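Local coordinates for protein LupI (Flavobacterium sp. YS-80-122, PDB 6IY4) that probably inhibits metalloendopeptidases, as a periplasmic protein of the Inh family of small beta-barrel protease inhibitors, at residues L26-F32 with P47-P52; W10-Q15 with A75-E79. The contacts are given in a common frame with arbitrary orientation. Numbering follows the deposited sequence.

Contact 1 of 2, residues L26-F32 with P47-P52. Unlike the reference sequence in segment 26-32: Leu26 (reference Ser).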
loop_
_atom_site.group_PDB
_atom_site.type_symbol
_atom_site.label_atom_id
_atom_site.label_comp_id
_atom_site.label_asym_id
_atom_site.label_seq_id
_atom_site.Cartn_x
_atom_site.Cartn_y
_atom_site.Cartn_z
ATOM N N LEU A 26 2.256 8.052 -2.694
ATOM C CA LEU A 26 3.260 7.183 -3.343
ATOM C C LEU A 26 4.010 8.081 -4.307
ATOM O O LEU A 26 3.426 8.530 -5.280
ATOM C CB LEU A 26 2.621 5.983 -4.029
ATOM C CG LEU A 26 2.404 4.762 -3.148
ATOM C CD1 LEU A 26 1.398 5.039 -2.017
ATOM C CD2 LEU A 26 1.945 3.593 -4.007
ATOM N N LYS A 27 5.220 8.437 -3.901
ATOM C CA LYS A 27 6.075 9.361 -4.671
ATOM C C LYS A 27 6.601 8.646 -5.926
ATOM O O LYS A 27 6.863 7.442 -5.895
ATOM C CB LYS A 27 7.142 9.905 -3.726
ATOM C CG LYS A 27 6.592 10.694 -2.555
ATOM C CD LYS A 27 7.546 11.715 -2.006
ATOM C CE LYS A 27 8.144 11.334 -0.676
ATOM N NZ LYS A 27 8.876 12.487 -0.097
ATOM N N LYS A 28 6.808 9.392 -6.992
ATOM C CA LYS A 28 7.283 8.857 -8.302
ATOM C C LYS A 28 8.621 8.115 -8.192
ATOM O O LYS A 28 8.833 7.203 -9.015
ATOM C CB LYS A 28 7.359 10.010 -9.297
ATOM C CG LYS A 28 5.990 10.382 -9.840
ATOM C CD LYS A 28 6.011 11.257 -11.078
ATOM C CE LYS A 28 6.407 10.495 -12.317
ATOM N NZ LYS A 28 5.820 11.101 -13.535
ATOM N N ASP A 29 9.410 8.414 -7.172
ATOM C CA ASP A 29 10.740 7.784 -6.926
ATOM C C ASP A 29 10.606 6.531 -6.037
ATOM O O ASP A 29 11.617 6.034 -5.505
ATOM C CB ASP A 29 11.709 8.806 -6.338
ATOM C CG ASP A 29 11.437 9.152 -4.892
ATOM O OD1 ASP A 29 10.384 8.729 -4.356
ATOM O OD2 ASP A 29 12.299 9.794 -4.289
ATOM N N ARG A 30 9.383 6.036 -5.878
ATOM C CA ARG A 30 9.045 4.760 -5.207
ATOM C C ARG A 30 9.285 4.855 -3.691
ATOM O O ARG A 30 9.465 3.829 -3.070
ATOM C CB ARG A 30 9.749 3.608 -5.946
ATOM C CG ARG A 30 9.186 3.382 -7.344
ATOM C CD ARG A 30 9.541 2.046 -7.938
ATOM N NE ARG A 30 10.988 1.905 -7.946
ATOM C CZ ARG A 30 11.707 1.168 -7.082
ATOM N NH1 ARG A 30 11.127 0.457 -6.124
ATOM N NH2 ARG A 30 13.029 1.148 -7.166
ATOM N N THR A 31 9.153 6.025 -3.093
ATOM C CA THR A 31 9.044 6.228 -1.650
ATOM C C THR A 31 7.642 6.698 -1.323
ATOM O O THR A 31 6.771 6.717 -2.202
ATOM C CB THR A 31 10.101 7.212 -1.152
ATOM O OG1 THR A 31 9.889 8.478 -1.769
ATOM C CG2 THR A 31 11.463 6.703 -1.524
ATOM N N PHE A 32 7.421 6.974 -0.050
ATOM C CA PHE A 32 6.128 7.432 0.470
ATOM C C PHE A 32 6.266 8.750 1.203
ATOM O O PHE A 32 7.315 9.018 1.724
ATOM C CB PHE A 32 5.588 6.473 1.516
ATOM C CG PHE A 32 5.467 5.040 1.065
ATOM C CD1 PHE A 32 4.342 4.592 0.394
ATOM C CD2 PHE A 32 6.480 4.135 1.366
ATOM C CE1 PHE A 32 4.238 3.261 0.040
ATOM C CE2 PHE A 32 6.368 2.800 1.004
ATOM C CZ PHE A 32 5.231 2.363 0.364
ATOM N N PRO A 47 6.493 -0.162 5.555
ATOM C CA PRO A 47 7.084 0.006 4.237
ATOM C C PRO A 47 7.873 1.307 4.066
ATOM O O PRO A 47 7.449 2.338 4.648
ATOM C CB PRO A 47 5.857 0.102 3.309
ATOM C CG PRO A 47 4.671 -0.264 4.129
ATOM C CD PRO A 47 5.032 0.025 5.561
ATOM N N THR A 48 9.004 1.241 3.375
ATOM C CA THR A 48 9.814 2.438 3.036
ATOM C C THR A 48 9.830 2.641 1.530
ATOM O O THR A 48 10.095 3.785 1.106
ATOM C CB THR A 48 11.239 2.342 3.603
ATOM O OG1 THR A 48 11.874 1.175 3.082
ATOM C CG2 THR A 48 11.236 2.298 5.115
ATOM N N THR A 49 9.632 1.597 0.713
ATOM C CA THR A 49 9.561 1.750 -0.740
ATOM C C THR A 49 8.454 0.857 -1.297
ATOM O O THR A 49 7.821 0.113 -0.548
ATOM C CB THR A 49 10.875 1.469 -1.450
ATOM O OG1 THR A 49 11.236 0.090 -1.291
ATOM C CG2 THR A 49 11.998 2.334 -0.912
ATOM N N TRP A 50 8.177 1.047 -2.570
ATOM C CA TRP A 50 7.145 0.250 -3.256
ATOM C C TRP A 50 7.604 -0.067 -4.661
ATOM O O TRP A 50 8.409 0.646 -5.221
ATOM C CB TRP A 50 5.793 0.964 -3.207
ATOM C CG TRP A 50 5.794 2.340 -3.795
ATOM C CD1 TRP A 50 6.028 3.526 -3.165
ATOM C CD2 TRP A 50 5.473 2.665 -5.163
ATOM N NE1 TRP A 50 5.906 4.553 -4.047
ATOM C CE2 TRP A 50 5.554 4.064 -5.280
ATOM C CE3 TRP A 50 5.155 1.916 -6.303
ATOM C CZ2 TRP A 50 5.308 4.730 -6.482
ATOM C CZ3 TRP A 50 4.878 2.573 -7.491
ATOM C CH2 TRP A 50 4.972 3.964 -7.586
ATOM N N SER A 51 6.992 -1.093 -5.249
ATOM C CA SER A 51 7.312 -1.492 -6.628
ATOM C C SER A 51 6.106 -2.142 -7.257
ATOM O O SER A 51 5.558 -3.099 -6.721
ATOM C CB SER A 51 8.482 -2.427 -6.650
ATOM O OG SER A 51 8.915 -2.623 -7.984
ATOM N N PRO A 52 5.684 -1.677 -8.436
ATOM C CA PRO A 52 4.547 -2.293 -9.104
ATOM C C PRO A 52 4.973 -3.631 -9.700
ATOM O O PRO A 52 6.144 -3.816 -9.994
ATOM C CB PRO A 52 4.158 -1.313 -10.214
ATOM C CG PRO A 52 5.234 -0.280 -10.255
ATOM C CD PRO A 52 6.253 -0.552 -9.179
HETATM O O HOH W 1 9.406 6.229 2.082
#

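Contact 2 of 2, residues W10-Q15 with A75-E79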
loop_
_atom_site.group_PDB
_atom_site.type_symbol
_atom_site.label_atom_id
_atom_site.label_comp_id
_atom_site.label_asym_id
_atom_site.label_seq_id
_atom_site.Cartn_x
_atom_site.Cartn_y
_atom_site.Cartn_z
ATOM N N TRP A 10 -3.112 7.953 -2.373
ATOM C CA TRP A 10 -3.803 6.681 -2.102
ATOM C C TRP A 10 -4.360 6.707 -0.695
ATOM O O TRP A 10 -3.669 7.158 0.229
ATOM C CB TRP A 10 -2.866 5.497 -2.280
ATOM C CG TRP A 10 -2.485 5.212 -3.701
ATOM C CD1 TRP A 10 -1.468 5.797 -4.399
ATOM C CD2 TRP A 10 -3.122 4.293 -4.607
ATOM N NE1 TRP A 10 -1.414 5.300 -5.663
ATOM C CE2 TRP A 10 -2.399 4.382 -5.826
ATOM C CE3 TRP A 10 -4.198 3.398 -4.514
ATOM C CZ2 TRP A 10 -2.727 3.584 -6.919
ATOM C CZ3 TRP A 10 -4.501 2.608 -5.599
ATOM C CH2 TRP A 10 -3.779 2.715 -6.779
ATOM N N THR A 11 -5.506 6.078 -0.528
ATOM C CA THR A 11 -6.162 5.940 0.786
ATOM C C THR A 11 -6.127 4.476 1.188
ATOM O O THR A 11 -6.537 3.613 0.369
ATOM C CB THR A 11 -7.591 6.450 0.726
ATOM O OG1 THR A 11 -7.504 7.823 0.316
ATOM C CG2 THR A 11 -8.234 6.353 2.082
ATOM N N PHE A 12 -5.569 4.220 2.355
ATOM C CA PHE A 12 -5.402 2.873 2.926
ATOM C C PHE A 12 -6.407 2.693 4.066
ATOM O O PHE A 12 -6.536 3.596 4.904
ATOM C CB PHE A 12 -3.994 2.695 3.488
ATOM C CG PHE A 12 -2.896 2.602 2.467
ATOM C CD1 PHE A 12 -2.393 3.749 1.869
ATOM C CD2 PHE A 12 -2.344 1.388 2.121
ATOM C CE1 PHE A 12 -1.362 3.671 0.954
ATOM C CE2 PHE A 12 -1.335 1.309 1.169
ATOM C CZ PHE A 12 -0.841 2.457 0.613
ATOM N N TYR A 13 -6.957 1.496 4.144
ATOM C CA TYR A 13 -7.787 1.099 5.299
ATOM C C TYR A 13 -7.890 -0.418 5.360
ATOM O O TYR A 13 -7.731 -1.096 4.325
ATOM C CB TYR A 13 -9.164 1.745 5.232
ATOM C CG TYR A 13 -10.025 1.369 4.061
ATOM C CD1 TYR A 13 -9.928 2.072 2.885
ATOM C CD2 TYR A 13 -10.922 0.332 4.137
ATOM C CE1 TYR A 13 -10.724 1.746 1.797
ATOM C CE2 TYR A 13 -11.712 -0.019 3.053
ATOM C CZ TYR A 13 -11.634 0.719 1.898
ATOM O OH TYR A 13 -12.400 0.417 0.811
ATOM N N VAL A 14 -8.206 -0.920 6.527
ATOM C CA VAL A 14 -8.457 -2.361 6.709
ATOM C C VAL A 14 -9.956 -2.573 6.452
ATOM O O VAL A 14 -10.828 -1.846 7.015
ATOM C CB VAL A 14 -8.052 -2.843 8.112
ATOM C CG1 VAL A 14 -8.486 -4.280 8.350
ATOM C CG2 VAL A 14 -6.565 -2.709 8.381
ATOM N N GLN A 15 -10.267 -3.540 5.616
ATOM C CA GLN A 15 -11.664 -3.855 5.272
ATOM C C GLN A 15 -12.434 -4.110 6.565
ATOM O O GLN A 15 -11.893 -4.856 7.412
ATOM C CB GLN A 15 -11.750 -5.099 4.401
ATOM C CG GLN A 15 -13.130 -5.339 3.833
ATOM C CD GLN A 15 -13.068 -5.062 2.353
ATOM O OE1 GLN A 15 -12.663 -5.908 1.539
ATOM N NE2 GLN A 15 -13.378 -3.828 2.011
ATOM N N ALA A 75 -9.188 -0.469 -11.717
ATOM C CA ALA A 75 -8.437 0.783 -11.846
ATOM C C ALA A 75 -8.387 1.499 -10.495
ATOM O O ALA A 75 -9.436 1.770 -9.925
ATOM C CB ALA A 75 -9.104 1.644 -12.890
ATOM N N GLY A 76 -7.171 1.783 -10.028
ATOM C CA GLY A 76 -6.989 2.588 -8.812
ATOM C C GLY A 76 -7.367 1.839 -7.553
ATOM O O GLY A 76 -7.688 2.498 -6.582
ATOM N N ARG A 77 -7.319 0.514 -7.531
ATOM C CA ARG A 77 -7.605 -0.238 -6.281
ATOM C C ARG A 77 -6.737 -1.486 -6.183
ATOM O O ARG A 77 -6.721 -2.285 -7.143
ATOM C CB ARG A 77 -9.072 -0.679 -6.230
ATOM C CG ARG A 77 -9.464 -1.417 -4.954
ATOM C CD ARG A 77 -10.916 -1.869 -5.033
ATOM N NE ARG A 77 -11.336 -2.560 -3.825
ATOM C CZ ARG A 77 -11.982 -2.004 -2.801
ATOM N NH1 ARG A 77 -12.295 -0.722 -2.799
ATOM N NH2 ARG A 77 -12.304 -2.745 -1.766
ATOM N N TYR A 78 -6.061 -1.639 -5.054
ATOM C CA TYR A 78 -5.341 -2.885 -4.705
ATOM C C TYR A 78 -5.875 -3.416 -3.387
ATOM O O TYR A 78 -6.332 -2.650 -2.555
ATOM C CB TYR A 78 -3.848 -2.637 -4.548
ATOM C CG TYR A 78 -3.108 -2.152 -5.755
ATOM C CD1 TYR A 78 -2.945 -0.806 -5.967
ATOM C CD2 TYR A 78 -2.520 -3.038 -6.623
ATOM C CE1 TYR A 78 -2.210 -0.338 -7.045
ATOM C CE2 TYR A 78 -1.817 -2.593 -7.718
ATOM C CZ TYR A 78 -1.662 -1.234 -7.928
ATOM O OH TYR A 78 -0.982 -0.727 -8.992
ATOM N N GLU A 79 -5.809 -4.743 -3.208
ATOM C CA GLU A 79 -6.193 -5.408 -1.944
ATOM C C GLU A 79 -5.155 -6.463 -1.568
ATOM O O GLU A 79 -4.757 -7.215 -2.449
ATOM C CB GLU A 79 -7.553 -6.073 -2.101
ATOM C CG GLU A 79 -8.659 -5.077 -2.244
ATOM C CD GLU A 79 -9.979 -5.739 -2.560
ATOM O OE1 GLU A 79 -10.009 -6.989 -2.584
ATOM O OE2 GLU A 79 -10.938 -5.018 -2.869
#

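Contact 1 of 2, residues L26-F32 with P47-P52
Trp50 lays its indole between Leu26 and Arg30. Leu26 CG lies 3.8 Å from the centroid of the Trp50 five-membered ring, and Arg30 CA approaches the opposite face at 3.7 Å from the same centroid; both are CH-pi contacts. The ring edge is fixed too, because Trp50 NE1 donates to Thr31 O at 3.0 Å. A buried indole thus satisfies its polar atom while its faces pack against aliphatic groups. Phe32 extends the apolar surface: Phe32 CE1 is 3.7 Å from Trp50 CD1, and Phe32 CE2 is 3.6 Å from Pro47 CB.

The chain can present these groups because Lys27 to Arg30 form a type I turn, closed by Arg30 N to Lys27 O at 2.9 Å. An Asx turn overlaps its end, with Asp29 OD1 accepting from Thr31 N at 3.2 Å. Arg30, at positive phi, then grips the backbone of Trp50 twice: Trp50 N donates to Arg30 O at 3.1 Å, and Arg30 NH1 donates to Trp50 O at 2.9 Å. A water links Phe32 N to Thr48 O.

Contact 1 therefore packs the end of strand 22-26 and the loop after it against strand 49-53; these are the sheet's edge strands, and their approach is consistent with closing the Inh-family beta barrel. Pro3 and Val6 of helix 3-6 touch Trp50, and strand 56-60 pairs with strand 49-53, with a classic beta bulge where Thr48 and Thr49 both face Ile60.

Contact 2 of 2, residues W10-Q15 with A75-E79
Gly76 begins the encounter with its carbonyl: Gly76 O comes within 3.3 Å of Trp10 CZ3, at the bend that leads into strand 77-82. Its phi of 72° is readily adopted by a residue without a side chain, and the bend brings the backbone up to the rim of the indole. Next comes Arg77, whose backbone Arg77 N lies near the indole plane, 4.0 Å from Trp10 CZ3. Its CB points away from strand 10-14, but the fully extended side chain runs along that strand, away from Trp10, until Arg77 NH1 is 3.8 Å from Tyr13 OH and Arg77 NH2 is 4.1 Å from Gln15 NE2, loose approaches without a hydrogen bond.

These are contacts between next-but-one strands of an antiparallel sheet. Strands 10-14 and 77-79 run roughly parallel, at 28°, with axes 9.3 Å apart, because strand 86-92 lies between them and is antiparallel to both; no hydrogen bond joins the two segments directly, and mainly side chains cross the gap. Gln91 of that middle strand hydrogen-bonds to Tyr13 OH and touches Arg77.

Tyr78 points toward strand 10-14 and meets the buried Trp10 there: Tyr78 CE1 is 3.4 Å from Trp10 CH2, the Tyr78 ring and the indole six-membered ring oblique at 45° with centroids 5.4 Å apart. Trp10 NE1 is hydrogen-bonded to Val6 O. Glu79, finally, forms a salt bridge with the arginine, Glu79 OE2 accepting from Arg77 NE at 2.7 Å and from Arg77 NH2 at 2.9 Å.

LupI illustrates how one curled antiparallel sheet can be tied both within itself and across its edges. Contact 2 links strands that are next but one in the sheet, whereas contact 1 joins the end of one edge strand and the loop after it to the other edge strand. Their centres are about 15 Å apart, on opposite sides of the centre of the chain. In sequence contact 1 is nested inside contact 2: the segments follow in the order 10-15, 26-32, 47-52 and 75-79. Strands 8-14 and 22-26 are adjacent, and the two contacts meet there, Leu26 CD1 packing 3.8 Å from Trp10 CD1. Through Leu26 the packing of Trp50 continues to Trp10, so both contacts probably belong to one apolar interior.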